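Local coordinates for DNA mismatch repair protein MutS (Thermus aquaticus, PDB 1EWQ), which binds mismatched DNA at the start of mismatch repair and has a weak ATPase activity, at residues K347-G350 against A351-R354; A385-E388 against D389-K393. All blocks are in the same frame, centred on the assembly; numbering follows the deposited sequence.

Both contacts lie within MutS domain III and are local, each formed by consecutive residues, with centres about 9 Å apart. Contact 1 is the first turns of helix 346-366, partly buried and held by regular backbone hydrogen bonds, with leucines turned into the helical packing of the domain. Contact 2 is the loop after helix 376-385. It is a surface contact with no hydrogen bond between its two halves, relying on apolar touches to proline rings and carrying two neighbouring acids. The two meet through Arg353 of contact 1, whose guanidinium approaches the carbonyl-rich bend of contact 2, so a charged helix side chain joins helix to loop.

Contact 1. Residues K347-G350 against A351-R354; sequences KDLG and ALRR
Arg353 rises from its helix turn with CB 3.6 Å from Leu349 O and equally far from Gly350 O, resting on two carbonyls of the preceding turn. Chi1 of 175° sets CG opposite the backbone N, and the side chain packs on Leu382 and Glu383 of helix 376-385. A bend at chi3 (62°) then turns the guanidinium toward the loop, where NH1 hydrogen-bonds Val387 O and makes a weaker bond to Leu386 O, while NH2 bonds weakly to Glu388 O and also lies against the ring of Pro390. A water donates to Gly350 O at 2.9 Å; its very short approach to Arg353 NH2 is doubtful. The backbone beneath is regular alpha-helix, with i to i+4 bonds from Ala351 N to Lys347 O (3.0 Å, N-H...O 174°) through Arg354 N to Gly350 O (3.0 Å). At the start of the helix, Asp348 OD2 accepts from Ser345 N, consistent with one half of a capping box, and also forms a salt bridge with Arg338 NE. On the buried side, Leu352 CB sits 3.3 Å from Asp348 O, and its CD2 lies 4.4 Å from CD2 of Leu349, both leucines packing on Ala510 of helix 479-511. Arg354, also bent at chi3, lays one face of its guanidinium over Ala351 O, which is 3.6 Å above the plane and offset toward the rim.

Contact 2. Residues A385-E388 against D389-K393; sequences ALVE and DPPLK
Val387 and Pro390 meet across a tight bend, the valine methyl CG2 lying 3.7 Å from Pro390 N and equally close to Pro390 CA. With chi1 at -64°, CG1 stands opposite the carbonyl carbon and CG2 falls between the backbone N and that carbon, the placement that brings it to the prolines. The same methyl continues to Pro391, 4.0 Å from its CD, and thus bridges the start of both rings. Pro390 is contacted by Leu386 as well, whose CB stands 4.1 Å from the ring CG; the rest of that leucine packs on Leu349 of helix 346-366 and on Leu399 and Ile400. Backbone oxygens approach the ring too: Pro390 CD lies 3.3 Å from Val387 O and also close to Glu388 O. The torsions of Glu388 and Asp389, and the 5.6 Å between the CA atoms of Val387 and Pro390, resemble a type VIII turn, a bend that needs no hydrogen bond across it and suits a proline in its last position. At the outer side of the bend, Glu388 and Asp389 lie side by side and point the same way, their carboxylate planes only 6° apart. Glu388 reaches there with an extended chain, and its OE1 stays 4.4 Å from Asp389 OD2. Backbone bonds of Ala385 with Arg401 and of Val387 with Leu399 tie the approach to the bend to a later part of the loop. Pro390 has no N-H to donate, so van der Waals contact and restricted ring torsions probably shape the bend, while the paired acids add like charge at the exposed surface and would tend to raise each other's proton affinity.

Contact 1. Residues K347-G350 against A351-R354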
ATOM      1  N   LYS C 347       1.178 -20.200  27.008  1.00 31.34           N
ATOM      2  CA  LYS C 347       1.754 -20.554  25.720  1.00 31.99           C
ATOM      3  C   LYS C 347       3.278 -20.363  25.790  1.00 31.60           C
ATOM      4  O   LYS C 347       4.054 -21.178  25.268  1.00 31.15           O
ATOM      5  CB  LYS C 347       1.182 -19.656  24.626  1.00 33.21           C
ATOM      6  CG  LYS C 347       1.364 -20.203  23.232  1.00 34.85           C
ATOM      7  CD  LYS C 347       0.337 -21.313  22.972  1.00 36.41           C
ATOM      8  CE  LYS C 347      -1.093 -20.761  23.012  1.00 36.95           C
ATOM      9  NZ  LYS C 347      -2.106 -21.813  22.682  1.00 37.08           N
ATOM     10  N   ASP C 348       3.707 -19.283  26.440  1.00 30.85           N
ATOM     11  CA  ASP C 348       5.135 -19.028  26.570  1.00 30.64           C
ATOM     12  C   ASP C 348       5.801 -20.157  27.338  1.00 30.59           C
ATOM     13  O   ASP C 348       6.895 -20.579  26.978  1.00 30.45           O
ATOM     14  CB  ASP C 348       5.395 -17.690  27.269  1.00 30.23           C
ATOM     15  CG  ASP C 348       4.978 -16.506  26.420  1.00 30.07           C
ATOM     16  OD1 ASP C 348       5.295 -16.508  25.216  1.00 30.41           O
ATOM     17  OD2 ASP C 348       4.339 -15.576  26.948  1.00 29.65           O
ATOM     18  N   LEU C 349       5.147 -20.657  28.386  1.00 30.55           N
ATOM     19  CA  LEU C 349       5.729 -21.750  29.175  1.00 30.65           C
ATOM     20  C   LEU C 349       5.852 -23.039  28.361  1.00 30.73           C
ATOM     21  O   LEU C 349       6.768 -23.832  28.575  1.00 30.64           O
ATOM     22  CB  LEU C 349       4.901 -22.013  30.442  1.00 30.70           C
ATOM     23  CG  LEU C 349       4.808 -20.841  31.437  1.00 30.61           C
ATOM     24  CD1 LEU C 349       3.955 -21.247  32.624  1.00 30.48           C
ATOM     25  CD2 LEU C 349       6.196 -20.436  31.908  1.00 30.25           C
ATOM     26  N   GLY C 350       4.925 -23.251  27.431  1.00 31.01           N
ATOM     27  CA  GLY C 350       4.989 -24.443  26.606  1.00 31.11           C
ATOM     28  C   GLY C 350       6.213 -24.330  25.721  1.00 31.23           C
ATOM     29  O   GLY C 350       7.033 -25.251  25.642  1.00 31.38           O
ATOM     30  N   ALA C 351       6.341 -23.183  25.060  1.00 31.32           N
ATOM     31  CA  ALA C 351       7.486 -22.937  24.191  1.00 31.46           C
ATOM     32  C   ALA C 351       8.776 -23.026  25.015  1.00 31.55           C
ATOM     33  O   ALA C 351       9.779 -23.562  24.551  1.00 31.22           O
ATOM     34  CB  ALA C 351       7.362 -21.560  23.539  1.00 31.07           C
ATOM     35  N   LEU C 352       8.739 -22.513  26.242  1.00 31.58           N
ATOM     36  CA  LEU C 352       9.906 -22.555  27.111  1.00 32.18           C
ATOM     37  C   LEU C 352      10.330 -24.001  27.374  1.00 32.77           C
ATOM     38  O   LEU C 352      11.499 -24.345  27.222  1.00 32.72           O
ATOM     39  CB  LEU C 352       9.622 -21.845  28.443  1.00 31.56           C
ATOM     40  CG  LEU C 352      10.728 -21.941  29.507  1.00 31.16           C
ATOM     41  CD1 LEU C 352      12.075 -21.509  28.923  1.00 30.66           C
ATOM     42  CD2 LEU C 352      10.363 -21.079  30.705  1.00 31.23           C
ATOM     43  N   ARG C 353       9.377 -24.842  27.767  1.00 33.61           N
ATOM     44  CA  ARG C 353       9.661 -26.252  28.028  1.00 34.56           C
ATOM     45  C   ARG C 353      10.239 -26.923  26.783  1.00 34.74           C
ATOM     46  O   ARG C 353      11.213 -27.664  26.871  1.00 34.69           O
ATOM     47  CB  ARG C 353       8.386 -26.992  28.452  1.00 35.08           C
ATOM     48  CG  ARG C 353       8.578 -28.492  28.625  1.00 36.11           C
ATOM     49  CD  ARG C 353       7.252 -29.187  28.863  1.00 37.16           C
ATOM     50  NE  ARG C 353       6.363 -29.008  27.723  1.00 38.15           N
ATOM     51  CZ  ARG C 353       5.069 -29.309  27.729  1.00 38.93           C
ATOM     52  NH1 ARG C 353       4.503 -29.808  28.822  1.00 39.46           N
ATOM     53  NH2 ARG C 353       4.337 -29.106  26.641  1.00 39.42           N
ATOM     54  N   ARG C 354       9.630 -26.675  25.629  1.00 35.12           N
ATOM     55  CA  ARG C 354      10.121 -27.260  24.387  1.00 35.83           C
ATOM     56  C   ARG C 354      11.586 -26.885  24.179  1.00 35.83           C
ATOM     57  O   ARG C 354      12.423 -27.738  23.869  1.00 35.67           O
ATOM     58  CB  ARG C 354       9.289 -26.780  23.187  1.00 36.51           C
ATOM     59  CG  ARG C 354       9.957 -27.092  21.841  1.00 37.86           C
ATOM     60  CD  ARG C 354       9.078 -26.843  20.613  1.00 38.59           C
ATOM     61  NE  ARG C 354       8.522 -25.492  20.496  1.00 39.73           N
ATOM     62  CZ  ARG C 354       9.201 -24.360  20.668  1.00 40.09           C
ATOM     63  NH1 ARG C 354      10.487 -24.386  20.988  1.00 40.59           N
ATOM     64  NH2 ARG C 354       8.596 -23.190  20.481  1.00 39.99           N
TER
HETATM   65  O   HOH W   1       5.570 -27.715  25.066  1.00 45.66           O

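Contact 2. Residues A385-E388 against D389-K393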
ATOM      1  N   ALA C 385       4.235 -30.201  35.162  1.00 43.82           N
ATOM      2  CA  ALA C 385       3.127 -29.304  35.441  1.00 43.74           C
ATOM      3  C   ALA C 385       2.145 -29.084  34.299  1.00 43.67           C
ATOM      4  O   ALA C 385       0.933 -29.068  34.513  1.00 43.76           O
ATOM      5  CB  ALA C 385       3.663 -27.959  35.908  1.00 43.71           C
ATOM      6  N   LEU C 386       2.658 -28.922  33.086  1.00 43.79           N
ATOM      7  CA  LEU C 386       1.796 -28.632  31.947  1.00 43.80           C
ATOM      8  C   LEU C 386       1.458 -29.811  31.052  1.00 44.23           C
ATOM      9  O   LEU C 386       2.283 -30.707  30.844  1.00 44.08           O
ATOM     10  CB  LEU C 386       2.441 -27.535  31.099  1.00 43.55           C
ATOM     11  CG  LEU C 386       3.064 -26.364  31.869  1.00 43.26           C
ATOM     12  CD1 LEU C 386       3.749 -25.427  30.892  1.00 42.70           C
ATOM     13  CD2 LEU C 386       1.991 -25.636  32.664  1.00 42.98           C
ATOM     14  N   VAL C 387       0.236 -29.803  30.521  1.00 44.66           N
ATOM     15  CA  VAL C 387      -0.200 -30.856  29.614  1.00 45.13           C
ATOM     16  C   VAL C 387       0.706 -30.773  28.396  1.00 45.65           C
ATOM     17  O   VAL C 387       1.342 -29.742  28.168  1.00 45.75           O
ATOM     18  CB  VAL C 387      -1.666 -30.663  29.167  1.00 45.08           C
ATOM     19  CG1 VAL C 387      -2.596 -30.783  30.372  1.00 44.92           C
ATOM     20  CG2 VAL C 387      -1.830 -29.310  28.479  1.00 44.86           C
ATOM     21  N   GLU C 388       0.766 -31.851  27.618  1.00 46.29           N
ATOM     22  CA  GLU C 388       1.617 -31.888  26.435  1.00 46.93           C
ATOM     23  C   GLU C 388       1.436 -30.688  25.499  1.00 47.25           C
ATOM     24  O   GLU C 388       2.419 -30.078  25.084  1.00 47.07           O
ATOM     25  CB  GLU C 388       1.395 -33.196  25.670  1.00 47.00           C
ATOM     26  CG  GLU C 388       2.272 -33.341  24.430  1.00 47.17           C
ATOM     27  CD  GLU C 388       2.122 -34.696  23.764  1.00 47.25           C
ATOM     28  OE1 GLU C 388       0.992 -35.219  23.736  1.00 47.33           O
ATOM     29  OE2 GLU C 388       3.128 -35.234  23.260  1.00 47.45           O
ATOM     30  N   ASP C 389       0.195 -30.347  25.161  1.00 47.66           N
ATOM     31  CA  ASP C 389      -0.058 -29.205  24.284  1.00 48.57           C
ATOM     32  C   ASP C 389      -0.950 -28.199  25.009  1.00 48.88           C
ATOM     33  O   ASP C 389      -2.164 -28.211  24.861  1.00 48.84           O
ATOM     34  CB  ASP C 389      -0.716 -29.664  22.973  1.00 49.21           C
ATOM     35  CG  ASP C 389       0.140 -30.666  22.202  1.00 50.00           C
ATOM     36  OD1 ASP C 389       1.375 -30.467  22.120  1.00 50.60           O
ATOM     37  OD2 ASP C 389      -0.415 -31.650  21.665  1.00 50.59           O
ATOM     38  N   PRO C 390      -0.343 -27.305  25.801  1.00 49.43           N
ATOM     39  CA  PRO C 390      -1.042 -26.276  26.579  1.00 49.77           C
ATOM     40  C   PRO C 390      -2.051 -25.396  25.849  1.00 50.30           C
ATOM     41  O   PRO C 390      -1.844 -25.009  24.698  1.00 50.21           O
ATOM     42  CB  PRO C 390       0.100 -25.449  27.160  1.00 49.61           C
ATOM     43  CG  PRO C 390       1.194 -26.458  27.311  1.00 49.76           C
ATOM     44  CD  PRO C 390       1.113 -27.210  26.012  1.00 49.42           C
ATOM     45  N   PRO C 391      -3.170 -25.084  26.520  1.00 50.79           N
ATOM     46  CA  PRO C 391      -4.241 -24.239  25.988  1.00 51.26           C
ATOM     47  C   PRO C 391      -3.738 -22.800  26.020  1.00 51.69           C
ATOM     48  O   PRO C 391      -2.689 -22.530  26.603  1.00 51.79           O
ATOM     49  CB  PRO C 391      -5.382 -24.457  26.979  1.00 51.32           C
ATOM     50  CG  PRO C 391      -5.121 -25.838  27.505  1.00 51.24           C
ATOM     51  CD  PRO C 391      -3.631 -25.808  27.717  1.00 51.02           C
ATOM     52  N   LEU C 392      -4.482 -21.885  25.404  1.00 52.12           N
ATOM     53  CA  LEU C 392      -4.103 -20.473  25.368  1.00 52.56           C
ATOM     54  C   LEU C 392      -4.434 -19.745  26.671  1.00 52.71           C
ATOM     55  O   LEU C 392      -3.619 -18.977  27.185  1.00 52.57           O
ATOM     56  CB  LEU C 392      -4.801 -19.771  24.197  1.00 52.85           C
ATOM     57  CG  LEU C 392      -4.866 -18.236  24.196  1.00 53.13           C
ATOM     58  CD1 LEU C 392      -3.464 -17.638  24.085  1.00 53.30           C
ATOM     59  CD2 LEU C 392      -5.736 -17.784  23.035  1.00 53.30           C
ATOM     60  N   LYS C 393      -5.635 -19.980  27.195  1.00 52.84           N
ATOM     61  CA  LYS C 393      -6.068 -19.346  28.437  1.00 53.07           C
ATOM     62  C   LYS C 393      -6.360 -20.365  29.533  1.00 53.15           C
ATOM     63  O   LYS C 393      -6.995 -21.394  29.291  1.00 53.03           O
ATOM     64  CB  LYS C 393      -7.316 -18.490  28.201  1.00 53.30           C
ATOM     65  CG  LYS C 393      -7.075 -17.261  27.347  1.00 53.72           C
ATOM     66  CD  LYS C 393      -8.213 -16.255  27.487  1.00 54.11           C
ATOM     67  CE  LYS C 393      -7.899 -14.972  26.731  1.00 54.38           C
ATOM     68  NZ  LYS C 393      -6.557 -14.438  27.115  1.00 54.39           N
TER